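Side-chain contacts in haloacid dehalogenase-like hydrolase (Bacteroides thetaiotaomicron, PDB 2RBK), which probably acts as a magnesium-dependent phosphatase of the haloacid dehalogenase superfamily: residues 85-88 against 89-92; 95-99 against 100-104; 193-196 against 197-201; 250-253 against 254-258. All blocks are in the same frame, centred on the assembly; numbering follows the deposited sequence.

Contact 1. Residues 85-88 against 89-92; sequences IPQE and EVKA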
ATOM      1  N   ILE A  85       8.201   1.085 -14.351  1.00  9.69           N
ATOM      2  CA  ILE A  85       7.176   0.921 -15.358  1.00  9.69           C
ATOM      3  C   ILE A  85       7.747   1.092 -16.745  1.00  9.36           C
ATOM      4  O   ILE A  85       8.516   2.036 -16.977  1.00 10.42           O
ATOM      5  CB  ILE A  85       6.042   1.940 -15.070  1.00  9.50           C
ATOM      6  CG1 ILE A  85       5.393   1.677 -13.719  1.00 10.79           C
ATOM      7  CG2 ILE A  85       5.015   1.912 -16.177  1.00 10.80           C
ATOM      8  CD1 ILE A  85       4.471   2.766 -13.276  1.00 11.25           C
ATOM      9  N   PRO A  86       7.377   0.267 -17.704  1.00  9.93           N
ATOM     10  CA  PRO A  86       7.780   0.488 -19.100  1.00 10.26           C
ATOM     11  C   PRO A  86       7.499   1.941 -19.536  1.00 10.27           C
ATOM     12  O   PRO A  86       6.410   2.458 -19.312  1.00 10.24           O
ATOM     13  CB  PRO A  86       6.904  -0.498 -19.874  1.00 11.18           C
ATOM     14  CG  PRO A  86       6.764  -1.649 -18.913  1.00 13.55           C
ATOM     15  CD  PRO A  86       6.568  -0.943 -17.583  1.00 11.40           C
ATOM     16  N   GLN A  87       8.479   2.531 -20.185  1.00 10.90           N
ATOM     17  CA  GLN A  87       8.339   3.958 -20.473  1.00 11.18           C
ATOM     18  C   GLN A  87       7.149   4.217 -21.393  1.00 10.89           C
ATOM     19  O   GLN A  87       6.493   5.269 -21.267  1.00 11.68           O
ATOM     20  CB  GLN A  87       9.583   4.511 -21.107  1.00 11.73           C
ATOM     21  CG  GLN A  87       9.648   6.037 -20.827  1.00 12.09           C
ATOM     22  CD  GLN A  87       9.898   6.317 -19.385  1.00 11.76           C
ATOM     23  OE1 GLN A  87      10.552   5.508 -18.690  1.00 14.19           O
ATOM     24  NE2 GLN A  87       9.418   7.416 -18.849  1.00 13.60           N
ATOM     25  N   GLU A  88       6.830   3.331 -22.320  1.00 11.47           N
ATOM     26  CA  GLU A  88       5.672   3.574 -23.174  1.00 12.35           C
ATOM     27  C   GLU A  88       4.411   3.724 -22.349  1.00 11.23           C
ATOM     28  O   GLU A  88       3.484   4.479 -22.727  1.00 12.66           O
ATOM     29  CB  GLU A  88       5.515   2.422 -24.157  1.00 14.72           C
ATOM     30  CG  GLU A  88       6.365   2.400 -25.340  1.00 19.38           C
ATOM     31  CD  GLU A  88       6.125   1.373 -26.386  1.00 19.93           C
ATOM     32  OE1 GLU A  88       5.132   0.608 -26.319  1.00 18.59           O
ATOM     33  OE2 GLU A  88       6.980   1.265 -27.297  1.00 24.69           O
ATOM     34  N   GLU A  89       4.304   2.962 -21.287  1.00 10.48           N
ATOM     35  CA  GLU A  89       3.081   2.971 -20.453  1.00 10.59           C
ATOM     36  C   GLU A  89       3.071   4.202 -19.562  1.00 10.25           C
ATOM     37  O   GLU A  89       1.992   4.765 -19.306  1.00 11.27           O
ATOM     38  CB  GLU A  89       2.990   1.645 -19.712  1.00 11.12           C
ATOM     39  CG  GLU A  89       2.867   0.487 -20.682  1.00 13.47           C
ATOM     40  CD  GLU A  89       2.546  -0.881 -20.129  1.00 13.95           C
ATOM     41  OE1 GLU A  89       1.656  -1.063 -19.350  1.00 15.38           O
ATOM     42  OE2 GLU A  89       3.253  -1.823 -20.581  1.00 15.95           O
ATOM     43  N   VAL A  90       4.227   4.661 -19.089  1.00 10.10           N
ATOM     44  CA  VAL A  90       4.294   5.949 -18.399  1.00 10.50           C
ATOM     45  C   VAL A  90       3.791   7.078 -19.300  1.00 10.91           C
ATOM     46  O   VAL A  90       2.951   7.889 -18.927  1.00 11.63           O
ATOM     47  CB  VAL A  90       5.735   6.260 -17.925  1.00 10.55           C
ATOM     48  CG1 VAL A  90       5.830   7.650 -17.310  1.00 12.68           C
ATOM     49  CG2 VAL A  90       6.228   5.205 -16.950  1.00 10.98           C
ATOM     50  N   LYS A  91       4.311   7.093 -20.522  1.00 11.47           N
ATOM     51  CA  LYS A  91       3.936   8.149 -21.482  1.00 12.51           C
ATOM     52  C   LYS A  91       2.465   8.068 -21.818  1.00 12.95           C
ATOM     53  O   LYS A  91       1.801   9.115 -21.915  1.00 13.52           O
ATOM     54  CB  LYS A  91       4.780   8.053 -22.753  1.00 14.54           C
ATOM     55  CG  LYS A  91       6.265   8.359 -22.570  1.00 16.78           C
ATOM     56  CD  LYS A  91       7.064   8.328 -23.844  1.00 24.80           C
ATOM     57  CE  LYS A  91       8.537   8.583 -23.722  1.00 28.37           C
ATOM     58  NZ  LYS A  91       9.066   9.699 -22.894  1.00 40.98           N
ATOM     59  N   ALA A  92       1.918   6.861 -21.958  1.00 12.83           N
ATOM     60  CA  ALA A  92       0.498   6.732 -22.306  1.00 13.53           C
ATOM     61  C   ALA A  92      -0.396   7.174 -21.184  1.00 12.59           C
ATOM     62  O   ALA A  92      -1.422   7.842 -21.402  1.00 13.30           O
ATOM     63  CB  ALA A  92       0.177   5.315 -22.731  1.00 16.01           C
TER
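The carboxamide of Q87 and the carboxylate of E89 are the flat groups of this first helical turn, and each reaches the other segment with one polar atom. The amide presents NE2 of Q87 to the valine branch, 3.9 Å from CG1 of V90. The carboxylate runs alongside the pyrrolidine ring of P86, both pointing the same way, with E89 OE2 3.9 Å from P86 CG. Q87 leaves the helix with CG trans to its backbone nitrogen, and a bend at the next bond (chi2 69°) folds the amide back over V90. The K91 side chain passes that of Q87 at an angle, K91 CE 4.0 Å from Q87 CG. The polar ends are engaged further off: NE2 of Q87 donates to the carbonyls of S143 and K145, NZ of K91 also to S143, and E89 OE2 is hydrogen-bonded to the hydroxyl of T168.

P86 occupies the N-cap. The amide N of V90 donates to P86 O at 3.1 Å, close to straight (162°), and E89 N adds a weaker bond. Just outside the cap, CG2 of I85 packs against CG2 of V90 at 3.6 Å. This meeting of the residue before the N-cap with the fourth residue of the helix is a hydrophobic staple, an apolar contact across the start of helix 87-100.

Two acidic residues stand in the opening turn, OE1 of E88 and OE2 of E89 lying 6.5 Å apart. At the amino end of a helix the local dipole would favour negative charge, and for the buried E89 this, with the T168 hydroxyl, probably offsets part of the cost of burial.

Contact 2. Residues 95-99 against 100-104; sequences AFCEK and KGVPC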
ATOM      1  N   ALA A  95      -0.288  11.020 -21.113  1.00 13.27           N
ATOM      2  CA  ALA A  95      -1.061  11.586 -22.204  1.00 13.63           C
ATOM      3  C   ALA A  95      -2.540  11.473 -21.884  1.00 14.05           C
ATOM      4  O   ALA A  95      -3.308  12.404 -22.161  1.00 14.67           O
ATOM      5  CB  ALA A  95      -0.718  10.882 -23.515  1.00 15.33           C
ATOM      6  N   PHE A  96      -3.005  10.345 -21.377  1.00 13.15           N
ATOM      7  CA  PHE A  96      -4.405  10.097 -21.076  1.00 14.18           C
ATOM      8  C   PHE A  96      -4.881  11.089 -20.034  1.00 14.32           C
ATOM      9  O   PHE A  96      -5.883  11.731 -20.183  1.00 15.89           O
ATOM     10  CB  PHE A  96      -4.610   8.662 -20.591  1.00 14.83           C
ATOM     11  CG  PHE A  96      -6.035   8.352 -20.176  1.00 16.89           C
ATOM     12  CD1 PHE A  96      -6.951   8.026 -21.162  1.00 18.79           C
ATOM     13  CD2 PHE A  96      -6.450   8.412 -18.868  1.00 18.78           C
ATOM     14  CE1 PHE A  96      -8.279   7.743 -20.816  1.00 20.78           C
ATOM     15  CE2 PHE A  96      -7.770   8.120 -18.529  1.00 21.96           C
ATOM     16  CZ  PHE A  96      -8.662   7.798 -19.519  1.00 21.11           C
ATOM     17  N   CYS A  97      -4.108  11.181 -18.947  1.00 14.70           N
ATOM     18  CA  CYS A  97      -4.514  12.092 -17.865  1.00 14.90           C
ATOM     19  C   CYS A  97      -4.539  13.548 -18.299  1.00 15.29           C
ATOM     20  O   CYS A  97      -5.462  14.310 -17.947  1.00 16.93           O
ATOM     21  CB  CYS A  97      -3.663  11.951 -16.617  1.00 13.70           C
ATOM     22  SG  CYS A  97      -3.870  10.332 -15.805  1.00 14.41           S
ATOM     23  N   GLU A  98      -3.531  13.957 -19.085  1.00 15.57           N
ATOM     24  CA  GLU A  98      -3.522  15.333 -19.546  1.00 17.34           C
ATOM     25  C   GLU A  98      -4.708  15.612 -20.458  1.00 18.27           C
ATOM     26  O   GLU A  98      -5.370  16.668 -20.329  1.00 21.36           O
ATOM     27  CB  GLU A  98      -2.192  15.611 -20.291  1.00 18.73           C
ATOM     28  CG  GLU A  98      -2.048  17.065 -20.704  1.00 21.16           C
ATOM     29  CD  GLU A  98      -0.726  17.537 -21.219  1.00 25.83           C
ATOM     30  OE1 GLU A  98       0.265  16.849 -21.502  1.00 33.76           O
ATOM     31  OE2 GLU A  98      -0.708  18.808 -21.348  1.00 38.99           O
ATOM     32  N   LYS A  99      -5.009  14.706 -21.370  1.00 18.88           N
ATOM     33  CA  LYS A  99      -6.153  14.869 -22.269  1.00 22.19           C
ATOM     34  C   LYS A  99      -7.483  14.919 -21.542  1.00 21.51           C
ATOM     35  O   LYS A  99      -8.412  15.683 -21.855  1.00 23.34           O
ATOM     36  CB  LYS A  99      -6.132  13.706 -23.277  1.00 26.13           C
ATOM     37  CG  LYS A  99      -7.342  13.585 -24.211  1.00 31.59           C
ATOM     38  CD  LYS A  99      -7.372  12.305 -25.077  1.00 35.81           C
ATOM     39  CE  LYS A  99      -7.788  11.092 -24.217  1.00 42.21           C
ATOM     40  NZ  LYS A  99      -6.990   9.855 -24.465  1.00 51.97           N
ATOM     41  N   LYS A 100      -7.596  14.094 -20.475  1.00 19.53           N
ATOM     42  CA  LYS A 100      -8.898  13.975 -19.735  1.00 20.02           C
ATOM     43  C   LYS A 100      -9.068  15.035 -18.684  1.00 20.02           C
ATOM     44  O   LYS A 100     -10.161  15.123 -18.097  1.00 25.51           O
ATOM     45  CB  LYS A 100      -9.021  12.626 -19.041  1.00 22.49           C
ATOM     46  CG  LYS A 100      -9.249  11.308 -19.816  1.00 25.83           C
ATOM     47  CD  LYS A 100     -10.630  11.167 -20.392  1.00 33.08           C
ATOM     48  CE  LYS A 100     -10.837   9.959 -21.304  1.00 34.45           C
ATOM     49  NZ  LYS A 100     -12.329   9.885 -21.568  1.00 37.36           N
ATOM     50  N   GLY A 101      -7.974  15.788 -18.434  1.00 17.78           N
ATOM     51  CA  GLY A 101      -7.983  16.778 -17.399  1.00 18.95           C
ATOM     52  C   GLY A 101      -8.022  16.264 -15.989  1.00 19.99           C
ATOM     53  O   GLY A 101      -8.727  16.885 -15.170  1.00 22.00           O
ATOM     54  N   VAL A 102      -7.313  15.155 -15.727  1.00 16.97           N
ATOM     55  CA  VAL A 102      -7.208  14.684 -14.351  1.00 16.79           C
ATOM     56  C   VAL A 102      -5.764  14.639 -13.931  1.00 15.70           C
ATOM     57  O   VAL A 102      -4.829  14.511 -14.725  1.00 15.57           O
ATOM     58  CB  VAL A 102      -7.882  13.333 -14.180  1.00 18.72           C
ATOM     59  CG1 VAL A 102      -9.349  13.379 -14.614  1.00 23.17           C
ATOM     60  CG2 VAL A 102      -7.217  12.278 -15.006  1.00 20.19           C
ATOM     61  N   PRO A 103      -5.542  14.766 -12.614  1.00 14.05           N
ATOM     62  CA  PRO A 103      -4.173  14.786 -12.116  1.00 13.53           C
ATOM     63  C   PRO A 103      -3.587  13.373 -12.020  1.00 12.27           C
ATOM     64  O   PRO A 103      -4.292  12.345 -11.999  1.00 13.53           O
ATOM     65  CB  PRO A 103      -4.305  15.334 -10.694  1.00 16.26           C
ATOM     66  CG  PRO A 103      -5.749  15.365 -10.373  1.00 20.00           C
ATOM     67  CD  PRO A 103      -6.530  15.101 -11.615  1.00 16.77           C
ATOM     68  N   CYS A 104      -2.256  13.353 -11.917  1.00 12.12           N
ATOM     69  CA  CYS A 104      -1.545  12.083 -11.756  1.00 11.65           C
ATOM     70  C   CYS A 104      -0.248  12.344 -10.995  1.00 11.13           C
ATOM     71  O   CYS A 104       0.464  13.293 -11.303  1.00 11.72           O
ATOM     72  CB  CYS A 104      -1.264  11.454 -13.109  1.00 12.15           C
ATOM     73  SG  CYS A 104      -0.650   9.750 -13.032  1.00 12.45           S
TER
HETATM   74  O   HOH W   1     -11.436  16.831 -20.529  1.00 51.86           O
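K100 folds back along the face of the F96 ring, one turn earlier in helix 87-100, and can be followed outward atom by atom. K100 CB sits over the backbone, 3.5 Å from O of F96, the same oxygen that accepts the amide of K100. K100 CG comes over the ring face in a CH-pi contact, 3.8 Å from the centroid of the F96 ring and 18° off the normal, shifted toward the rim. A bend at chi2 (-72°) then lays CD and CE along the ring. CD passes near CZ, and CE of K100 lies by the CE1-CZ rim, 3.4 Å from CE1 of F96. NZ finally leaves the ring and forms a salt bridge with E161 of helix 156-162, a helix that F96 itself touches.

Just beyond K100 the helix ends in a Schellman motif. G101 takes up the positive phi (70°) that turns the chain, its amide bonding weakly to E98 O, while V102 N reaches back to C97 O at 3.0 Å. The apolar contact that often accompanies this motif is present: CB of C97 lies 3.9 Å from CG2 of V102, the methyl wedged between the valine's own backbone nitrogen and carbonyl carbon. The reversed chain runs on through P103 into strand 104-107, the central strand of a three-stranded antiparallel sheet in what corresponds to the cap domain of this family. There SG of C97 meets CB of C104 at 3.9 Å, and F139 and P152 pack on both cysteines.

Contact 3. Residues 193-196 against 197-201; sequences DEII and RHFGI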
ATOM      1  N   ASP A 193       6.609 -12.101  -1.051  1.00  8.28           N
ATOM      2  CA  ASP A 193       7.588 -13.076  -1.528  1.00  9.28           C
ATOM      3  C   ASP A 193       9.008 -12.564  -1.338  1.00  8.94           C
ATOM      4  O   ASP A 193       9.891 -13.312  -0.951  1.00  9.69           O
ATOM      5  CB  ASP A 193       7.337 -13.383  -2.995  1.00  9.87           C
ATOM      6  CG  ASP A 193       6.095 -14.199  -3.251  1.00 13.48           C
ATOM      7  OD1 ASP A 193       5.584 -14.808  -2.261  1.00 13.83           O
ATOM      8  OD2 ASP A 193       5.683 -14.215  -4.435  1.00 18.63           O
ATOM      9  N   GLU A 194       9.235 -11.287  -1.625  1.00  8.49           N
ATOM     10  CA  GLU A 194      10.589 -10.713  -1.496  1.00  8.46           C
ATOM     11  C   GLU A 194      11.020 -10.640  -0.049  1.00  8.28           C
ATOM     12  O   GLU A 194      12.145 -10.989   0.292  1.00  9.24           O
ATOM     13  CB  GLU A 194      10.632  -9.357  -2.199  1.00  8.89           C
ATOM     14  CG  GLU A 194      10.454  -9.471  -3.712  1.00  9.15           C
ATOM     15  CD  GLU A 194      11.567 -10.226  -4.386  1.00  9.50           C
ATOM     16  OE1 GLU A 194      12.713 -10.176  -3.878  1.00 10.57           O
ATOM     17  OE2 GLU A 194      11.305 -10.877  -5.429  1.00 10.44           O
ATOM     18  N   ILE A 195      10.129 -10.194   0.831  1.00  7.93           N
ATOM     19  CA  ILE A 195      10.482 -10.107   2.237  1.00  7.97           C
ATOM     20  C   ILE A 195      10.790 -11.496   2.809  1.00  8.24           C
ATOM     21  O   ILE A 195      11.788 -11.674   3.497  1.00  9.40           O
ATOM     22  CB  ILE A 195       9.366  -9.440   3.036  1.00  8.30           C
ATOM     23  CG1 ILE A 195       9.262  -7.915   2.710  1.00  8.98           C
ATOM     24  CG2 ILE A 195       9.454  -9.700   4.538  1.00  9.15           C
ATOM     25  CD1 ILE A 195      10.359  -7.065   3.318  1.00 10.04           C
ATOM     26  N   ILE A 196       9.928 -12.477   2.539  1.00  8.83           N
ATOM     27  CA  ILE A 196      10.151 -13.765   3.184  1.00  9.35           C
ATOM     28  C   ILE A 196      11.412 -14.432   2.591  1.00 10.60           C
ATOM     29  O   ILE A 196      12.078 -15.150   3.344  1.00 12.84           O
ATOM     30  CB  ILE A 196       8.911 -14.685   3.157  1.00 10.38           C
ATOM     31  CG1 ILE A 196       8.559 -15.203   1.788  1.00 10.29           C
ATOM     32  CG2 ILE A 196       7.776 -13.991   3.883  1.00 10.08           C
ATOM     33  CD1 ILE A 196       7.302 -16.072   1.780  1.00 12.61           C
ATOM     34  N   ARG A 197      11.703 -14.204   1.314  1.00 10.92           N
ATOM     35  CA  ARG A 197      12.974 -14.683   0.694  1.00 11.87           C
ATOM     36  C   ARG A 197      14.125 -14.161   1.506  1.00 12.01           C
ATOM     37  O   ARG A 197      15.083 -14.885   1.812  1.00 12.92           O
ATOM     38  CB  ARG A 197      13.046 -14.190  -0.767  1.00 13.04           C
ATOM     39  CG  ARG A 197      14.317 -14.419  -1.538  1.00 13.25           C
ATOM     40  CD  ARG A 197      14.421 -13.759  -2.900  1.00 12.31           C
ATOM     41  NE  ARG A 197      14.377 -12.293  -2.811  1.00 13.65           N
ATOM     42  CZ  ARG A 197      15.344 -11.546  -2.400  1.00 13.51           C
ATOM     43  NH1 ARG A 197      16.493 -12.120  -2.033  1.00 17.81           N
ATOM     44  NH2 ARG A 197      15.214 -10.199  -2.337  1.00 17.77           N
ATOM     45  N   HIS A 198      14.112 -12.865   1.881  1.00 12.11           N
ATOM     46  CA  HIS A 198      15.222 -12.280   2.615  1.00 11.77           C
ATOM     47  C   HIS A 198      15.413 -12.885   4.002  1.00 12.26           C
ATOM     48  O   HIS A 198      16.547 -13.050   4.483  1.00 13.93           O
ATOM     49  CB  HIS A 198      14.950 -10.770   2.694  1.00 13.11           C
ATOM     50  CG  HIS A 198      16.013 -10.004   3.357  1.00 12.92           C
ATOM     51  ND1 HIS A 198      17.161  -9.627   2.700  1.00 13.86           N
ATOM     52  CD2 HIS A 198      16.127  -9.496   4.618  1.00 14.87           C
ATOM     53  CE1 HIS A 198      17.900  -8.940   3.534  1.00 15.45           C
ATOM     54  NE2 HIS A 198      17.327  -8.845   4.705  1.00 15.14           N
ATOM     55  N   PHE A 199      14.311 -13.204   4.679  1.00 11.57           N
ATOM     56  CA  PHE A 199      14.343 -13.698   6.033  1.00 12.16           C
ATOM     57  C   PHE A 199      14.324 -15.230   6.131  1.00 12.48           C
ATOM     58  O   PHE A 199      14.448 -15.750   7.221  1.00 14.32           O
ATOM     59  CB  PHE A 199      13.190 -13.154   6.882  1.00 12.00           C
ATOM     60  CG  PHE A 199      13.395 -11.710   7.293  1.00 11.56           C
ATOM     61  CD1 PHE A 199      13.002 -10.636   6.500  1.00 11.38           C
ATOM     62  CD2 PHE A 199      14.001 -11.440   8.499  1.00 14.13           C
ATOM     63  CE1 PHE A 199      13.234  -9.344   6.925  1.00 11.73           C
ATOM     64  CE2 PHE A 199      14.249 -10.116   8.906  1.00 16.43           C
ATOM     65  CZ  PHE A 199      13.828  -9.099   8.095  1.00 12.81           C
ATOM     66  N   GLY A 200      14.210 -15.968   5.075  1.00 11.66           N
ATOM     67  CA  GLY A 200      14.124 -17.434   5.164  1.00 12.28           C
ATOM     68  C   GLY A 200      12.793 -17.923   5.739  1.00 10.60           C
ATOM     69  O   GLY A 200      12.747 -19.069   6.254  1.00 12.17           O
ATOM     70  N   ILE A 201      11.772 -17.114   5.673  1.00 10.32           N
ATOM     71  CA  ILE A 201      10.435 -17.461   6.159  1.00  9.87           C
ATOM     72  C   ILE A 201       9.660 -18.130   5.048  1.00  9.42           C
ATOM     73  O   ILE A 201       9.788 -17.723   3.904  1.00 10.72           O
ATOM     74  CB  ILE A 201       9.767 -16.206   6.740  1.00 10.03           C
ATOM     75  CG1 ILE A 201      10.512 -15.752   7.989  1.00 10.87           C
ATOM     76  CG2 ILE A 201       8.289 -16.402   7.006  1.00 10.13           C
ATOM     77  CD1 ILE A 201      10.072 -14.425   8.585  1.00 11.95           C
TER
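I196 and I201 pack closely where helix 188-199 ends, whereas E194 and R197 pair on its more open flank. The two isoleucines cross at about a right angle, CG2 of I196 4.0 Å from CG2 of I201, and CB of I196 comes within 3.2 Å of O of I201. With chi1 at 69°, CG1 of I196 is held between its own backbone nitrogen and carbonyl carbon, and CG2 is the branch given to I201. The oxygen of I196 collects the returning chain: I201 N donates to I196 O at 3.1 Å, F199 N and G200 N more weakly. F199 brings its edge to the previous turn, F199 CD1 3.4 Å from O of I195 and near the ring plane.

On the other flank the exposed R197 grips E194 side-on. Both NE and NH2 of R197 lie 2.9 Å from OE1 of E194, NH2 almost in line with the C-O bond and NE from above the carboxylate. The two flat groups are twisted 49° apart. OE2 of E194 has a second cation, K190, one turn back, and this bracketing by two positive groups probably favours the ionised carboxylate.

I195 rests on F6 and V75 of the central sheet, and F6 also touches I196. G200, with positive phi (71°), is the C' glycine ending helix 188-199, which packs on the mixed sheet of the Rossmann-like core, as in other haloacid dehalogenase enzymes.

Contact 4. Residues 250-253 against 254-258; sequences GISK and AMKHF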
ATOM      1  N   GLY A 250      -9.809  -4.040  15.993  1.00  9.79           N
ATOM      2  CA  GLY A 250      -9.742  -5.129  15.019  1.00  9.63           C
ATOM      3  C   GLY A 250      -8.398  -5.819  14.959  1.00  8.80           C
ATOM      4  O   GLY A 250      -8.348  -7.063  14.894  1.00  8.97           O
ATOM      5  N   ILE A 251      -7.305  -5.070  14.918  1.00  8.58           N
ATOM      6  CA  ILE A 251      -5.997  -5.753  14.799  1.00  8.33           C
ATOM      7  C   ILE A 251      -5.707  -6.593  16.014  1.00  8.18           C
ATOM      8  O   ILE A 251      -5.329  -7.765  15.927  1.00  8.63           O
ATOM      9  CB  ILE A 251      -4.872  -4.716  14.507  1.00  8.56           C
ATOM     10  CG1 ILE A 251      -5.035  -4.042  13.162  1.00  9.75           C
ATOM     11  CG2 ILE A 251      -3.524  -5.393  14.669  1.00  9.05           C
ATOM     12  CD1 ILE A 251      -4.942  -4.959  11.986  1.00 10.21           C
ATOM     13  N   SER A 252      -5.850  -5.982  17.214  1.00  8.63           N
ATOM     14  CA  SER A 252      -5.552  -6.698  18.446  1.00  8.73           C
ATOM     15  C   SER A 252      -6.414  -7.949  18.592  1.00  8.90           C
ATOM     16  O   SER A 252      -5.939  -9.038  18.934  1.00  9.21           O
ATOM     17  CB  SER A 252      -5.739  -5.745  19.629  1.00  9.84           C
ATOM     18  OG  SER A 252      -5.588  -6.448  20.851  1.00 11.89           O
ATOM     19  N   LYS A 253      -7.712  -7.811  18.304  1.00  8.89           N
ATOM     20  CA  LYS A 253      -8.617  -8.951  18.399  1.00  9.44           C
ATOM     21  C   LYS A 253      -8.200 -10.063  17.471  1.00  8.89           C
ATOM     22  O   LYS A 253      -8.263 -11.261  17.860  1.00 10.09           O
ATOM     23  CB  LYS A 253     -10.059  -8.528  18.114  1.00 10.58           C
ATOM     24  CG  LYS A 253     -10.683  -7.751  19.261  1.00 10.54           C
ATOM     25  CD  LYS A 253     -12.006  -7.148  18.787  1.00 11.64           C
ATOM     26  CE  LYS A 253     -12.783  -6.484  19.939  1.00 12.47           C
ATOM     27  NZ  LYS A 253     -13.944  -5.728  19.395  1.00 13.61           N
ATOM     28  N   ALA A 254      -7.800  -9.742  16.251  1.00  8.78           N
ATOM     29  CA  ALA A 254      -7.373 -10.786  15.323  1.00  8.86           C
ATOM     30  C   ALA A 254      -6.119 -11.506  15.826  1.00  8.29           C
ATOM     31  O   ALA A 254      -6.004 -12.724  15.758  1.00  9.34           O
ATOM     32  CB  ALA A 254      -7.166 -10.218  13.934  1.00  9.34           C
ATOM     33  N   MET A 255      -5.154 -10.694  16.270  1.00  8.42           N
ATOM     34  CA  MET A 255      -3.894 -11.278  16.772  1.00  8.42           C
ATOM     35  C   MET A 255      -4.128 -12.197  17.956  1.00  8.73           C
ATOM     36  O   MET A 255      -3.498 -13.256  18.087  1.00 10.22           O
ATOM     37  CB  MET A 255      -2.884 -10.183  16.988  1.00  8.82           C
ATOM     38  CG  MET A 255      -2.466  -9.523  15.683  1.00  8.90           C
ATOM     39  SD  MET A 255      -1.450  -8.042  15.862  1.00  9.27           S
ATOM     40  CE  MET A 255       0.004  -8.709  16.660  1.00 10.60           C
ATOM     41  N   LYS A 256      -5.011 -11.776  18.844  1.00  8.85           N
ATOM     42  CA  LYS A 256      -5.377 -12.621  19.993  1.00 10.02           C
ATOM     43  C   LYS A 256      -6.076 -13.910  19.518  1.00  9.78           C
ATOM     44  O   LYS A 256      -5.808 -14.989  20.028  1.00 11.43           O
ATOM     45  CB  LYS A 256      -6.238 -11.861  20.993  1.00 11.45           C
ATOM     46  CG  LYS A 256      -5.470 -10.812  21.752  1.00 14.08           C
ATOM     47  CD  LYS A 256      -6.367  -9.915  22.600  1.00 18.95           C
ATOM     48  CE  LYS A 256      -5.572  -8.938  23.483  1.00 24.56           C
ATOM     49  NZ  LYS A 256      -6.500  -8.175  24.449  1.00 32.28           N
ATOM     50  N   HIS A 257      -6.993 -13.779  18.578  1.00  9.87           N
ATOM     51  CA  HIS A 257      -7.725 -14.934  18.075  1.00 10.13           C
ATOM     52  C   HIS A 257      -6.831 -16.034  17.562  1.00  9.88           C
ATOM     53  O   HIS A 257      -7.084 -17.224  17.769  1.00 11.17           O
ATOM     54  CB  HIS A 257      -8.675 -14.463  16.954  1.00 10.84           C
ATOM     55  CG  HIS A 257      -9.229 -15.622  16.162  1.00 10.89           C
ATOM     56  ND1 HIS A 257     -10.173 -16.485  16.694  1.00 13.26           N
ATOM     57  CD2 HIS A 257      -8.895 -16.105  14.948  1.00 14.01           C
ATOM     58  CE1 HIS A 257     -10.422 -17.431  15.763  1.00 13.94           C
ATOM     59  NE2 HIS A 257      -9.654 -17.220  14.735  1.00 15.02           N
ATOM     60  N   PHE A 258      -5.756 -15.647  16.854  1.00  9.78           N
ATOM     61  CA  PHE A 258      -4.834 -16.623  16.305  1.00 10.20           C
ATOM     62  C   PHE A 258      -3.757 -17.074  17.291  1.00 10.71           C
ATOM     63  O   PHE A 258      -2.982 -17.974  17.008  1.00 13.91           O
ATOM     64  CB  PHE A 258      -4.219 -16.102  14.998  1.00 11.14           C
ATOM     65  CG  PHE A 258      -5.197 -16.058  13.871  1.00 10.39           C
ATOM     66  CD1 PHE A 258      -5.703 -14.839  13.370  1.00 11.56           C
ATOM     67  CD2 PHE A 258      -5.642 -17.225  13.304  1.00 11.31           C
ATOM     68  CE1 PHE A 258      -6.628 -14.851  12.358  1.00 12.78           C
ATOM     69  CE2 PHE A 258      -6.528 -17.222  12.262  1.00 12.37           C
ATOM     70  CZ  PHE A 258      -7.032 -16.042  11.799  1.00 13.11           C
TER
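Residues 250-258 form a regular helix in which four consecutive amides, from A254 to H257, bond to the carbonyls four residues back: A254 to G250, M255 to I251, K256 to S252 and H257 to K253. The bond from M255 N to I251 O, 3.0 Å long with an N-H...O angle of 169°, is representative, and F258 N continues the series to A254 O.

On the inward face, I251 and M255 pass each other at a slant, one turn apart, with CG2 of I251 3.6 Å from SD of M255. The methionine CG rests on the I251 carbonyl, M255 CG 3.4 Å from I251 O, and a turn at chi3 (63°) directs the methyl away from the isoleucine. F209 of strand 206-210 meets both residues, and M255 also touches A28 and A32 of helix 23-34. Next along, the buried S252 meets the aliphatic part of K256, S252 OG 3.6 Å from K256 CE.

K253 extends outward, while the H257 ring stacks on Y241.

The helix is thus amphipathic. Apolar I251, A254 and M255 bind it to the core, with the I251 side chain about 8 Å from that of the magnesium ligand D8. K253 and K256 are exposed: K256 lays its CD and CE methylenes by S252 OG, and the K253 ammonium is taken up by the carbonyl of E248, just before the helix.

The four contacts follow one another along the chain, each local to a helix. Contacts 1 and 2 share helix 87-100, one at its start and the other at its end, about 14 Å apart between centres; they belong to the part of the molecule built on the three-stranded antiparallel sheet. Contacts 3 and 4 lie on helices 188-199 and 250-258, which pack on the eight-stranded mixed sheet, centres about 24 Å apart. Contacts 1 and 4, about 41 Å apart between centres, are on opposite sides of the chain's centre. The magnesium ligands come from the large-sheet part, while W174, between strands 170-172 and 180-182, also lines the vanadium pocket, consistent with a site between core and cap.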